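Long-range contact in glycoside hydrolase, family 11\:clostridium cellulosome enzyme, dockerin type i\:polysaccharide (Clostridium thermocellum, PDB 2C71), which probably removes acetyl groups from xylan as a metal-dependent family 4 carbohydrate esterase, aiding plant cell-wall degradation: residues D117-W129 / A141-L153. Numbering follows the deposited sequence.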
ATOM      1  N   ASP A 117       7.079  15.125   2.778  1.00  8.79           N
ATOM      2  CA  ASP A 117       6.719  15.695   1.477  1.00  9.20           C
ATOM      3  C   ASP A 117       6.277  14.615   0.488  1.00  9.25           C
ATOM      4  O   ASP A 117       6.820  14.483  -0.609  1.00 10.76           O
ATOM      5  CB  ASP A 117       7.889  16.492   0.898  1.00 11.70           C
ATOM      6  CG  ASP A 117       7.461  17.429  -0.214  1.00 12.75           C
ATOM      7  OD1 ASP A 117       6.347  17.987  -0.129  1.00 15.28           O
ATOM      8  OD2 ASP A 117       8.239  17.608  -1.175  1.00 17.85           O
ATOM      9  N   LEU A 118       5.279  13.854   0.912  1.00  7.64           N
ATOM     10  CA  LEU A 118       4.638  12.790   0.148  1.00  6.88           C
ATOM     11  C   LEU A 118       3.152  12.896   0.364  1.00  7.09           C
ATOM     12  O   LEU A 118       2.709  13.483   1.363  1.00  7.67           O
ATOM     13  CB  LEU A 118       5.104  11.378   0.659  1.00  7.24           C
ATOM     14  CG  LEU A 118       6.602  11.076   0.507  1.00  7.58           C
ATOM     15  CD1 LEU A 118       7.026   9.852   1.282  1.00  8.32           C
ATOM     16  CD2 LEU A 118       7.039  10.908  -0.979  1.00  8.96           C
ATOM     17  N   VAL A 119       2.353  12.346  -0.568  1.00  6.99           N
ATOM     18  CA  VAL A 119       0.894  12.337  -0.403  1.00  6.83           C
ATOM     19  C   VAL A 119       0.526  11.225   0.595  1.00  6.20           C
ATOM     20  O   VAL A 119       0.956  10.082   0.422  1.00  6.43           O
ATOM     21  CB  VAL A 119       0.205  12.158  -1.742  1.00  7.30           C
ATOM     22  CG1 VAL A 119      -1.285  11.944  -1.543  1.00  7.97           C
ATOM     23  CG2 VAL A 119       0.465  13.399  -2.639  1.00  8.84           C
ATOM     24  N   PHE A 120      -0.234  11.565   1.628  1.00  6.03           N
ATOM     25  CA  PHE A 120      -0.628  10.637   2.669  1.00  5.66           C
ATOM     26  C   PHE A 120      -1.864   9.844   2.241  1.00  5.96           C
ATOM     27  O   PHE A 120      -2.876  10.425   1.824  1.00  6.58           O
ATOM     28  CB  PHE A 120      -0.994  11.357   3.961  1.00  6.32           C
ATOM     29  CG  PHE A 120       0.183  11.839   4.789  1.00  6.20           C
ATOM     30  CD1 PHE A 120       1.198  12.615   4.259  1.00  6.91           C
ATOM     31  CD2 PHE A 120       0.214  11.570   6.147  1.00  6.97           C
ATOM     32  CE1 PHE A 120       2.230  13.113   5.052  1.00  8.13           C
ATOM     33  CE2 PHE A 120       1.248  12.037   6.960  1.00  7.29           C
ATOM     34  CZ  PHE A 120       2.251  12.799   6.413  1.00  7.19           C
ATOM     35  N   VAL A 121      -1.780   8.522   2.347  1.00  5.89           N
ATOM     36  CA  VAL A 121      -2.907   7.655   2.024  1.00  6.59           C
ATOM     37  C   VAL A 121      -3.283   6.771   3.209  1.00  6.46           C
ATOM     38  O   VAL A 121      -2.415   6.268   3.921  1.00  8.48           O
ATOM     39  CB  VAL A 121      -2.603   6.763   0.805  1.00  7.35           C
ATOM     40  CG1 VAL A 121      -2.597   7.593  -0.470  1.00  8.01           C
ATOM     41  CG2 VAL A 121      -1.274   6.048   0.991  1.00  8.78           C
ATOM     42  N   GLY A 122      -4.584   6.586   3.413  1.00  6.76           N
ATOM     43  CA  GLY A 122      -5.075   5.598   4.355  1.00  7.23           C
ATOM     44  C   GLY A 122      -5.799   4.454   3.674  1.00  7.72           C
ATOM     45  O   GLY A 122      -5.173   3.577   3.079  1.00 10.00           O
ATOM     46  N   GLY A 123      -7.125   4.463   3.761  1.00  8.71           N
ATOM     47  CA  GLY A 123      -7.948   3.571   2.967  1.00  8.28           C
ATOM     48  C   GLY A 123      -8.864   2.704   3.811  1.00  7.40           C
ATOM     49  O   GLY A 123      -8.804   2.653   5.040  1.00 10.09           O
ATOM     50  N   LEU A 124      -9.724   1.996   3.113  1.00  6.97           N
ATOM     51  CA  LEU A 124     -10.676   1.028   3.652  1.00  7.46           C
ATOM     52  C   LEU A 124      -9.905  -0.182   4.185  1.00  6.52           C
ATOM     53  O   LEU A 124      -9.186  -0.822   3.437  1.00  7.51           O
ATOM     54  CB  LEU A 124     -11.608   0.572   2.510  1.00  7.87           C
ATOM     55  CG  LEU A 124     -12.596  -0.577   2.817  1.00  9.02           C
ATOM     56  CD1 LEU A 124     -13.692  -0.081   3.769  1.00 12.58           C
ATOM     57  CD2 LEU A 124     -13.168  -1.122   1.506  1.00 11.43           C
ATOM     58  N   THR A 125     -10.106  -0.536   5.449  1.00  7.83           N
ATOM     59  CA  THR A 125      -9.454  -1.710   5.993  1.00  7.02           C
ATOM     60  C   THR A 125     -10.418  -2.884   6.007  1.00  7.31           C
ATOM     61  O   THR A 125     -11.625  -2.725   5.831  1.00  9.77           O
ATOM     62  CB  THR A 125      -8.914  -1.410   7.393  1.00  9.47           C
ATOM     63  OG1 THR A 125      -9.998  -1.105   8.251  1.00 11.21           O
ATOM     64  CG2 THR A 125      -7.913  -0.261   7.416  1.00 11.14           C
ATOM     65  N   ALA A 126      -9.876  -4.080   6.269  1.00  6.62           N
ATOM     66  CA  ALA A 126     -10.614  -5.321   6.095  1.00  6.58           C
ATOM     67  C   ALA A 126     -10.282  -6.361   7.163  1.00  5.88           C
ATOM     68  O   ALA A 126     -10.448  -7.556   6.950  1.00  6.40           O
ATOM     69  CB  ALA A 126     -10.401  -5.898   4.712  1.00  8.90           C
ATOM     70  N   ASN A 127      -9.770  -5.907   8.315  1.00  5.59           N
ATOM     71  CA  ASN A 127      -9.484  -6.773   9.449  1.00  5.41           C
ATOM     72  C   ASN A 127      -8.499  -7.888   9.082  1.00  5.26           C
ATOM     73  O   ASN A 127      -8.489  -8.945   9.711  1.00  6.44           O
ATOM     74  CB  ASN A 127     -10.763  -7.304  10.094  1.00  5.93           C
ATOM     75  CG  ASN A 127     -11.645  -6.214  10.635  1.00  5.68           C
ATOM     76  OD1 ASN A 127     -12.867  -6.333  10.616  1.00  8.16           O
ATOM     77  ND2 ASN A 127     -11.062  -5.158  11.131  1.00  7.24           N
ATOM     78  N   ASP A 128      -7.595  -7.621   8.116  1.00  5.14           N
ATOM     79  CA  ASP A 128      -6.724  -8.683   7.626  1.00  5.62           C
ATOM     80  C   ASP A 128      -5.419  -8.783   8.369  1.00  5.99           C
ATOM     81  O   ASP A 128      -4.534  -9.538   7.956  1.00  7.27           O
ATOM     82  CB  ASP A 128      -6.516  -8.594   6.109  1.00  6.01           C
ATOM     83  CG  ASP A 128      -5.419  -7.649   5.688  1.00  5.13           C
ATOM     84  OD1 ASP A 128      -5.340  -6.562   6.292  1.00  6.41           O
ATOM     85  OD2 ASP A 128      -4.662  -8.011   4.740  1.00  5.91           O
ATOM     86  N   TRP A 129      -5.320  -8.090   9.497  1.00  6.29           N
ATOM     87  CA  TRP A 129      -4.251  -8.264  10.490  1.00  6.85           C
ATOM     88  C   TRP A 129      -4.677  -9.189  11.627  1.00  7.20           C
ATOM     89  O   TRP A 129      -3.915  -9.370  12.583  1.00  9.59           O
ATOM     90  CB  TRP A 129      -3.781  -6.917  11.016  1.00  7.85           C
ATOM     91  CG  TRP A 129      -4.863  -6.190  11.770  1.00  7.29           C
ATOM     92  CD1 TRP A 129      -5.084  -6.214  13.104  1.00  8.07           C
ATOM     93  CD2 TRP A 129      -5.874  -5.349  11.206  1.00  7.34           C
ATOM     94  NE1 TRP A 129      -6.197  -5.445  13.406  1.00  9.58           N
ATOM     95  CE2 TRP A 129      -6.682  -4.896  12.256  1.00  8.53           C
ATOM     96  CE3 TRP A 129      -6.124  -4.872   9.902  1.00  7.82           C
ATOM     97  CZ2 TRP A 129      -7.778  -4.022  12.039  1.00  9.80           C
ATOM     98  CZ3 TRP A 129      -7.194  -4.006   9.703  1.00  9.55           C
ATOM     99  CH2 TRP A 129      -7.993  -3.626  10.747  1.00  9.83           C
ATOM    100  N   ALA A 141     -15.364  -8.027   3.527  1.00  5.88           N
ATOM    101  CA  ALA A 141     -15.109  -6.716   4.112  1.00  6.26           C
ATOM    102  C   ALA A 141     -14.732  -5.700   3.040  1.00  6.44           C
ATOM    103  O   ALA A 141     -15.183  -4.555   3.070  1.00  8.45           O
ATOM    104  CB  ALA A 141     -14.014  -6.809   5.165  1.00  6.99           C
ATOM    105  N   VAL A 142     -13.903  -6.127   2.093  1.00  6.12           N
ATOM    106  CA  VAL A 142     -13.497  -5.269   0.987  1.00  6.89           C
ATOM    107  C   VAL A 142     -14.660  -5.003   0.037  1.00  7.27           C
ATOM    108  O   VAL A 142     -14.968  -3.852  -0.275  1.00  8.85           O
ATOM    109  CB  VAL A 142     -12.329  -5.884   0.194  1.00  6.06           C
ATOM    110  CG1 VAL A 142     -12.060  -5.075  -1.067  1.00  7.20           C
ATOM    111  CG2 VAL A 142     -11.082  -5.962   1.060  1.00  6.80           C
ATOM    112  N   ILE A 143     -15.304  -6.073  -0.417  1.00  7.07           N
ATOM    113  CA  ILE A 143     -16.329  -5.969  -1.485  1.00  8.36           C
ATOM    114  C   ILE A 143     -17.509  -5.124  -1.042  1.00  8.42           C
ATOM    115  O   ILE A 143     -18.062  -4.371  -1.848  1.00 10.89           O
ATOM    116  CB  ILE A 143     -16.744  -7.356  -1.912  1.00  9.80           C
ATOM    117  CG1 ILE A 143     -15.604  -8.067  -2.653  1.00  9.31           C
ATOM    118  CG2 ILE A 143     -18.129  -7.355  -2.620  1.00 13.34           C
ATOM    119  CD1 ILE A 143     -15.787  -9.551  -2.703  1.00 12.45           C
ATOM    120  N   ASN A 144     -17.920  -5.231   0.206  1.00  7.72           N
ATOM    121  CA  ASN A 144     -19.048  -4.455   0.692  1.00  8.51           C
ATOM    122  C   ASN A 144     -18.724  -3.022   1.026  1.00 10.07           C
ATOM    123  O   ASN A 144     -19.634  -2.237   1.130  1.00 14.87           O
ATOM    124  CB  ASN A 144     -19.757  -5.248   1.822  1.00 10.14           C
ATOM    125  CG  ASN A 144     -20.396  -6.535   1.309  1.00  9.54           C
ATOM    126  OD1 ASN A 144     -21.447  -6.485   0.583  1.00 12.82           O
ATOM    127  ND2 ASN A 144     -19.847  -7.665   1.657  1.00 10.87           N
ATOM    128  N   GLY A 145     -17.457  -2.655   1.153  1.00  8.98           N
ATOM    129  CA  GLY A 145     -17.026  -1.318   1.488  1.00  9.63           C
ATOM    130  C   GLY A 145     -16.596  -0.472   0.319  1.00  9.16           C
ATOM    131  O   GLY A 145     -16.577   0.737   0.441  1.00 12.38           O
ATOM    132  N   VAL A 146     -16.220  -1.090  -0.786  0.50  7.76           N
ATOM    133  CA  VAL A 146     -15.684  -0.297  -1.872  0.50  7.49           C
ATOM    134  C   VAL A 146     -16.764   0.540  -2.558  0.50  8.08           C
ATOM    135  O   VAL A 146     -17.927   0.181  -2.657  0.50  8.89           O
ATOM    136  CB  VAL A 146     -14.964  -1.124  -2.942  0.50  7.27           C
ATOM    137  CG1 VAL A 146     -13.646  -1.716  -2.436  0.50  6.80           C
ATOM    138  CG2 VAL A 146     -15.849  -2.094  -3.572  0.50  6.98           C
ATOM    139  N   ARG A 147     -16.293   1.682  -3.071  0.50  8.56           N
ATOM    140  CA  ARG A 147     -17.024   2.535  -3.996  0.50  8.80           C
ATOM    141  C   ARG A 147     -16.020   3.046  -5.026  0.50  8.61           C
ATOM    142  O   ARG A 147     -14.820   2.808  -4.918  0.50  7.45           O
ATOM    143  CB  ARG A 147     -17.723   3.708  -3.287  0.50  9.25           C
ATOM    144  CG  ARG A 147     -16.848   4.635  -2.557  0.50 13.88           C
ATOM    145  CD  ARG A 147     -17.626   5.751  -1.814  0.50 17.15           C
ATOM    146  NE  ARG A 147     -16.752   6.525  -0.935  0.50 22.30           N
ATOM    147  CZ  ARG A 147     -15.433   6.580  -1.055  0.50 22.04           C
ATOM    148  NH1 ARG A 147     -14.828   5.926  -2.049  0.50 25.85           N
ATOM    149  NH2 ARG A 147     -14.730   7.316  -0.213  0.50 26.27           N
ATOM    150  N   ASP A 148     -16.508   3.746  -6.041  1.00  9.81           N
ATOM    151  CA  ASP A 148     -15.628   4.343  -7.008  1.00  8.89           C
ATOM    152  C   ASP A 148     -14.642   5.262  -6.318  1.00  9.02           C
ATOM    153  O   ASP A 148     -15.050   6.174  -5.594  1.00 12.05           O
ATOM    154  CB  ASP A 148     -16.462   5.117  -8.013  1.00 11.19           C
ATOM    155  CG  ASP A 148     -15.678   5.657  -9.179  1.00 12.27           C
ATOM    156  OD1 ASP A 148     -14.489   5.341  -9.392  1.00 11.37           O
ATOM    157  OD2 ASP A 148     -16.311   6.504  -9.878  1.00 18.69           O
ATOM    158  N   GLY A 149     -13.339   5.014  -6.518  1.00  8.24           N
ATOM    159  CA  GLY A 149     -12.300   5.819  -5.933  1.00  7.93           C
ATOM    160  C   GLY A 149     -11.700   5.295  -4.622  1.00  7.20           C
ATOM    161  O   GLY A 149     -10.749   5.904  -4.121  1.00  7.85           O
ATOM    162  N   THR A 150     -12.218   4.189  -4.091  1.00  7.05           N
ATOM    163  CA  THR A 150     -11.689   3.692  -2.811  1.00  6.98           C
ATOM    164  C   THR A 150     -10.230   3.243  -2.956  1.00  6.13           C
ATOM    165  O   THR A 150      -9.857   2.531  -3.894  1.00  6.80           O
ATOM    166  CB  THR A 150     -12.528   2.513  -2.335  1.00  7.51           C
ATOM    167  OG1 THR A 150     -13.878   2.941  -2.100  1.00  9.15           O
ATOM    168  CG2 THR A 150     -11.978   1.796  -1.122  1.00  8.68           C
ATOM    169  N   ILE A 151      -9.448   3.566  -1.918  1.00  6.16           N
ATOM    170  CA  ILE A 151      -8.135   2.979  -1.670  1.00  5.79           C
ATOM    171  C   ILE A 151      -8.350   1.835  -0.675  1.00  5.51           C
ATOM    172  O   ILE A 151      -8.899   2.074   0.399  1.00  6.60           O
ATOM    173  CB  ILE A 151      -7.160   4.014  -1.147  1.00  6.18           C
ATOM    174  CG1 ILE A 151      -6.933   5.148  -2.165  1.00  6.38           C
ATOM    175  CG2 ILE A 151      -5.846   3.362  -0.711  1.00  7.06           C
ATOM    176  CD1 ILE A 151      -6.145   6.360  -1.601  1.00  8.31           C
ATOM    177  N   ILE A 152      -7.989   0.619  -1.045  1.00  5.41           N
ATOM    178  CA  ILE A 152      -8.179  -0.575  -0.205  1.00  5.55           C
ATOM    179  C   ILE A 152      -6.866  -0.854   0.512  1.00  4.96           C
ATOM    180  O   ILE A 152      -5.828  -1.024  -0.142  1.00  5.96           O
ATOM    181  CB  ILE A 152      -8.520  -1.795  -1.076  1.00  6.00           C
ATOM    182  CG1 ILE A 152      -9.776  -1.572  -1.944  1.00  7.04           C
ATOM    183  CG2 ILE A 152      -8.685  -3.024  -0.184  1.00  7.45           C
ATOM    184  CD1 ILE A 152      -9.925  -2.566  -3.035  1.00  8.86           C
ATOM    185  N   LEU A 153      -6.886  -0.876   1.837  1.00  5.50           N
ATOM    186  CA  LEU A 153      -5.718  -1.117   2.694  1.00  5.42           C
ATOM    187  C   LEU A 153      -5.750  -2.593   3.136  1.00  4.96           C
ATOM    188  O   LEU A 153      -6.582  -2.991   3.967  1.00  6.04           O
ATOM    189  CB  LEU A 153      -5.709  -0.179   3.863  1.00  5.92           C
ATOM    190  CG  LEU A 153      -4.439  -0.174   4.740  1.00  7.42           C
ATOM    191  CD1 LEU A 153      -4.526   0.999   5.717  1.00  9.00           C
ATOM    192  CD2 LEU A 153      -4.152  -1.459   5.482  1.00  8.97           C
TER
HETATM  193  O   HOH W   1      -7.014  -4.386   6.249  1.00  7.66           O
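Leu124 holds the chain after strand 119-120 against strand 151-155 with both of its backbone polar atoms: its N gives a hydrogen bond to Ile151 O (2.8 Å), and its O receives one from Leu153 N (2.8 Å, 163° at the hydrogen). This single parallel bridge adds a short extended segment beside a strand of the deacetylase domain's central parallel sheet. Gly123, without a side chain, lets its CA come within 3.1 Å of Ile151 O, and its positive phi (123°) suits glycine. Packing is close around Leu124 and Leu153. With CG anti to the backbone N (chi1 173°), Leu124 reaches the end of helix 135-145: CD2 sits 3.7 Å from Val142 O, and bare Gly145 makes room for CD1. Leu153 lies alongside Thr125, pointing the same way, CD1 4.0 Å from Thr125 CG2. The small Ala126 lets the helix come close, its CB 3.7 Å from Val142 CG2. The side chains of Val121 and Ile151 cross at about a right angle, CG1 against CD1 (3.9 Å); both also touch Leu185 of helix 185-192. Ala126 N, 4.2 Å from Leu153 O, is too far for direct pairing; a water accepts from it and donates to Leu153 O and Asp128 OD1. Asp128, also bonded to His155 and Thr164, anchors that water. Direct bonds and shape thus fix the bridge, while water links the backbones where strand pairing ends.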